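Local structure of tyrosinase (Burkholderia thailandensis, 5ZRD) at residues A[277-281]-A[316-320]. The protein probably oxidises monophenols to catechols and on to quinones at a paired copper centre, as tyrosinases do, and works efficiently at acidic pH. Numbering follows the deposited sequence.
Sequences HNDIH and FFFHH. With CU (copper (II) ion), chain K; O (oxygen atom), chain L.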
ATOM      1  N   HIS A 277      10.313 -13.193  34.838  1.00 32.34           N
ATOM      2  CA  HIS A 277      10.901 -13.693  33.582  1.00 28.67           C
ATOM      3  C   HIS A 277      11.576 -12.550  32.818  1.00 27.37           C
ATOM      4  O   HIS A 277      12.749 -12.646  32.481  1.00 25.90           O
ATOM      5  CB  HIS A 277       9.861 -14.420  32.728  1.00 26.48           C
ATOM      6  CG  HIS A 277      10.084 -14.293  31.259  1.00 27.65           C
ATOM      7  ND1 HIS A 277       9.630 -13.201  30.538  1.00 28.01           N
ATOM      8  CD2 HIS A 277      10.656 -15.113  30.357  1.00 26.26           C
ATOM      9  CE1 HIS A 277       9.924 -13.356  29.254  1.00 27.63           C
ATOM     10  NE2 HIS A 277      10.539 -14.520  29.106  1.00 26.90           N
ATOM     11  N   ASN A 278      10.813 -11.501  32.553  1.00 27.49           N
ATOM     12  CA  ASN A 278      11.320 -10.278  31.950  1.00 27.12           C
ATOM     13  C   ASN A 278      12.594  -9.815  32.674  1.00 27.29           C
ATOM     14  O   ASN A 278      13.603  -9.500  32.003  1.00 29.54           O
ATOM     15  CB  ASN A 278      10.252  -9.191  31.923  1.00 27.80           C
ATOM     16  CG  ASN A 278       9.183  -9.437  30.887  1.00 29.31           C
ATOM     17  OD1 ASN A 278       9.203 -10.455  30.193  1.00 27.77           O
ATOM     18  ND2 ASN A 278       8.245  -8.514  30.777  1.00 29.45           N
ATOM     19  N   ASP A 279      12.585  -9.817  34.006  1.00 26.75           N
ATOM     20  CA  ASP A 279      13.759  -9.347  34.777  1.00 29.39           C
ATOM     21  C   ASP A 279      15.030 -10.104  34.418  1.00 30.92           C
ATOM     22  O   ASP A 279      16.094  -9.495  34.265  1.00 33.27           O
ATOM     23  CB  ASP A 279      13.520  -9.465  36.290  1.00 30.77           C
ATOM     24  CG  ASP A 279      12.351  -8.596  36.791  1.00 34.32           C
ATOM     25  OD1 ASP A 279      11.953  -7.598  36.122  1.00 35.20           O
ATOM     26  OD2 ASP A 279      11.825  -8.921  37.875  1.00 34.08           O
ATOM     27  N   ILE A 280      14.922 -11.426  34.264  1.00 28.88           N
ATOM     28  CA  ILE A 280      16.079 -12.272  34.113  1.00 26.91           C
ATOM     29  C   ILE A 280      16.651 -11.990  32.724  1.00 27.87           C
ATOM     30  O   ILE A 280      17.836 -11.919  32.557  1.00 30.13           O
ATOM     31  CB  ILE A 280      15.746 -13.769  34.356  1.00 26.12           C
ATOM     32  CG1 ILE A 280      15.457 -14.103  35.826  1.00 31.39           C
ATOM     33  CG2 ILE A 280      16.828 -14.682  33.827  1.00 28.21           C
ATOM     34  CD1 ILE A 280      16.578 -13.757  36.813  1.00 31.71           C
ATOM     35  N   HIS A 281      15.799 -11.873  31.727  1.00 27.45           N
ATOM     36  CA  HIS A 281      16.228 -11.452  30.433  1.00 26.60           C
ATOM     37  C   HIS A 281      17.002 -10.128  30.522  1.00 27.79           C
ATOM     38  O   HIS A 281      17.992  -9.983  29.872  1.00 26.96           O
ATOM     39  CB  HIS A 281      15.011 -11.255  29.527  1.00 27.81           C
ATOM     40  CG  HIS A 281      14.547 -12.490  28.834  1.00 31.26           C
ATOM     41  ND1 HIS A 281      14.901 -12.772  27.531  1.00 29.47           N
ATOM     42  CD2 HIS A 281      13.702 -13.469  29.230  1.00 33.47           C
ATOM     43  CE1 HIS A 281      14.279 -13.870  27.149  1.00 33.66           C
ATOM     44  NE2 HIS A 281      13.575 -14.356  28.195  1.00 34.18           N
ATOM     45  N   PHE A 316      18.925 -18.981  27.159  1.00 29.12           N
ATOM     46  CA  PHE A 316      17.472 -18.813  26.986  1.00 29.90           C
ATOM     47  C   PHE A 316      16.702 -20.059  27.441  1.00 28.84           C
ATOM     48  O   PHE A 316      15.713 -19.940  28.116  1.00 32.88           O
ATOM     49  CB  PHE A 316      17.120 -18.523  25.540  1.00 28.60           C
ATOM     50  CG  PHE A 316      15.646 -18.338  25.294  1.00 30.52           C
ATOM     51  CD1 PHE A 316      14.824 -19.435  25.087  1.00 28.80           C
ATOM     52  CD2 PHE A 316      15.092 -17.067  25.235  1.00 29.04           C
ATOM     53  CE1 PHE A 316      13.478 -19.251  24.855  1.00 29.74           C
ATOM     54  CE2 PHE A 316      13.740 -16.883  25.009  1.00 27.85           C
ATOM     55  CZ  PHE A 316      12.937 -17.978  24.830  1.00 30.27           C
ATOM     56  N   PHE A 317      17.187 -21.240  27.133  1.00 31.01           N
ATOM     57  CA  PHE A 317      16.394 -22.468  27.317  1.00 30.69           C
ATOM     58  C   PHE A 317      16.499 -22.970  28.760  1.00 33.99           C
ATOM     59  O   PHE A 317      15.518 -23.528  29.293  1.00 31.86           O
ATOM     60  CB  PHE A 317      16.791 -23.500  26.259  1.00 28.06           C
ATOM     61  CG  PHE A 317      16.329 -23.051  24.910  1.00 27.74           C
ATOM     62  CD1 PHE A 317      17.097 -22.175  24.176  1.00 29.97           C
ATOM     63  CD2 PHE A 317      15.050 -23.322  24.484  1.00 26.29           C
ATOM     64  CE1 PHE A 317      16.629 -21.663  22.982  1.00 29.29           C
ATOM     65  CE2 PHE A 317      14.588 -22.818  23.277  1.00 28.69           C
ATOM     66  CZ  PHE A 317      15.374 -21.992  22.526  1.00 29.13           C
ATOM     67  N   PHE A 318      17.644 -22.747  29.396  1.00 30.24           N
ATOM     68  CA  PHE A 318      17.811 -23.100  30.816  1.00 29.30           C
ATOM     69  C   PHE A 318      16.894 -22.224  31.689  1.00 31.48           C
ATOM     70  O   PHE A 318      16.307 -22.666  32.688  1.00 31.17           O
ATOM     71  CB  PHE A 318      19.288 -22.945  31.201  1.00 31.19           C
ATOM     72  CG  PHE A 318      20.139 -24.017  30.571  1.00 31.08           C
ATOM     73  CD1 PHE A 318      20.608 -23.875  29.280  1.00 31.65           C
ATOM     74  CD2 PHE A 318      20.369 -25.207  31.225  1.00 31.13           C
ATOM     75  CE1 PHE A 318      21.320 -24.891  28.676  1.00 35.06           C
ATOM     76  CE2 PHE A 318      21.117 -26.207  30.627  1.00 34.33           C
ATOM     77  CZ  PHE A 318      21.588 -26.050  29.355  1.00 32.31           C
ATOM     78  N   HIS A 319      16.808 -20.957  31.306  1.00 30.92           N
ATOM     79  CA  HIS A 319      15.979 -19.979  31.956  1.00 30.04           C
ATOM     80  C   HIS A 319      14.496 -20.321  31.775  1.00 30.21           C
ATOM     81  O   HIS A 319      13.733 -20.328  32.738  1.00 29.41           O
ATOM     82  CB  HIS A 319      16.265 -18.598  31.374  1.00 28.11           C
ATOM     83  CG  HIS A 319      15.191 -17.603  31.629  1.00 27.16           C
ATOM     84  ND1 HIS A 319      14.849 -17.196  32.893  1.00 26.86           N
ATOM     85  CD2 HIS A 319      14.385 -16.939  30.783  1.00 30.98           C
ATOM     86  CE1 HIS A 319      13.902 -16.284  32.811  1.00 29.50           C
ATOM     87  NE2 HIS A 319      13.573 -16.143  31.521  1.00 32.34           N
ATOM     88  N   HIS A 320      14.113 -20.534  30.533  1.00 29.10           N
ATOM     89  CA  HIS A 320      12.756 -20.827  30.206  1.00 32.75           C
ATOM     90  C   HIS A 320      12.324 -22.193  30.723  1.00 33.11           C
ATOM     91  O   HIS A 320      11.133 -22.390  30.906  1.00 34.04           O
ATOM     92  CB  HIS A 320      12.481 -20.697  28.714  1.00 34.47           C
ATOM     93  CG  HIS A 320      11.903 -19.360  28.398  1.00 36.74           C
ATOM     94  ND1 HIS A 320      10.588 -19.074  28.623  1.00 32.51           N
ATOM     95  CD2 HIS A 320      12.473 -18.224  27.952  1.00 36.55           C
ATOM     96  CE1 HIS A 320      10.359 -17.824  28.311  1.00 37.72           C
ATOM     97  NE2 HIS A 320      11.490 -17.295  27.869  1.00 40.82           N
TER
HETATM   98 CU    CU K 607      11.965 -15.487  27.846  1.00 45.09          CU
HETATM   99  O     O L 608      10.854 -14.451  26.298  1.00 25.84           O
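The edge of the His277 ring faces two in-plane neighbours, NE2 of His320 and the copper-bound oxygen, while CD2 of His281 lies over one face, displaced toward the rim. Around the His281 ring, the edge receives both His320 NE2 and CE2 of Phe316, the latter 3.7 Å from His281 CE1. CD2 of His320 in turn sits above a face of the Phe316 ring, again toward the rim. The three imidazoles point NE2 at a copper ion, bound by His277 NE2 at 2.1 Å, His281 NE2 at 2.0 Å and His320 NE2 at 1.9 Å, with the oxygen as fourth ligand. Two ligands one turn apart on helix 274-285 and a third from the near-antiparallel helix 315-334 (short axes at 154°) make one half of the type 3 dicopper site of the tyrosinase central domain; His57, His85 and His94 hold the other copper. Outer nitrogens fix the ring rotations: His281 ND1 bonds to Met304 O, and His277 ND1 to Glu274 O, with a weak second bond to Asn278 OD1. His319, not itself a ligand, has CG anti to the backbone N (chi1 161°), which sends its ring between the helices, NE2 3.3 Å from CD2 of His277 and ND1 3.3 Å from CG2 of Ile280. Though the His277 and His319 planes differ by only 23°, the rings are too far offset to stack. A hydrogen bond between His319 ND1 and Glu119 OE1 holds this second-shell ring.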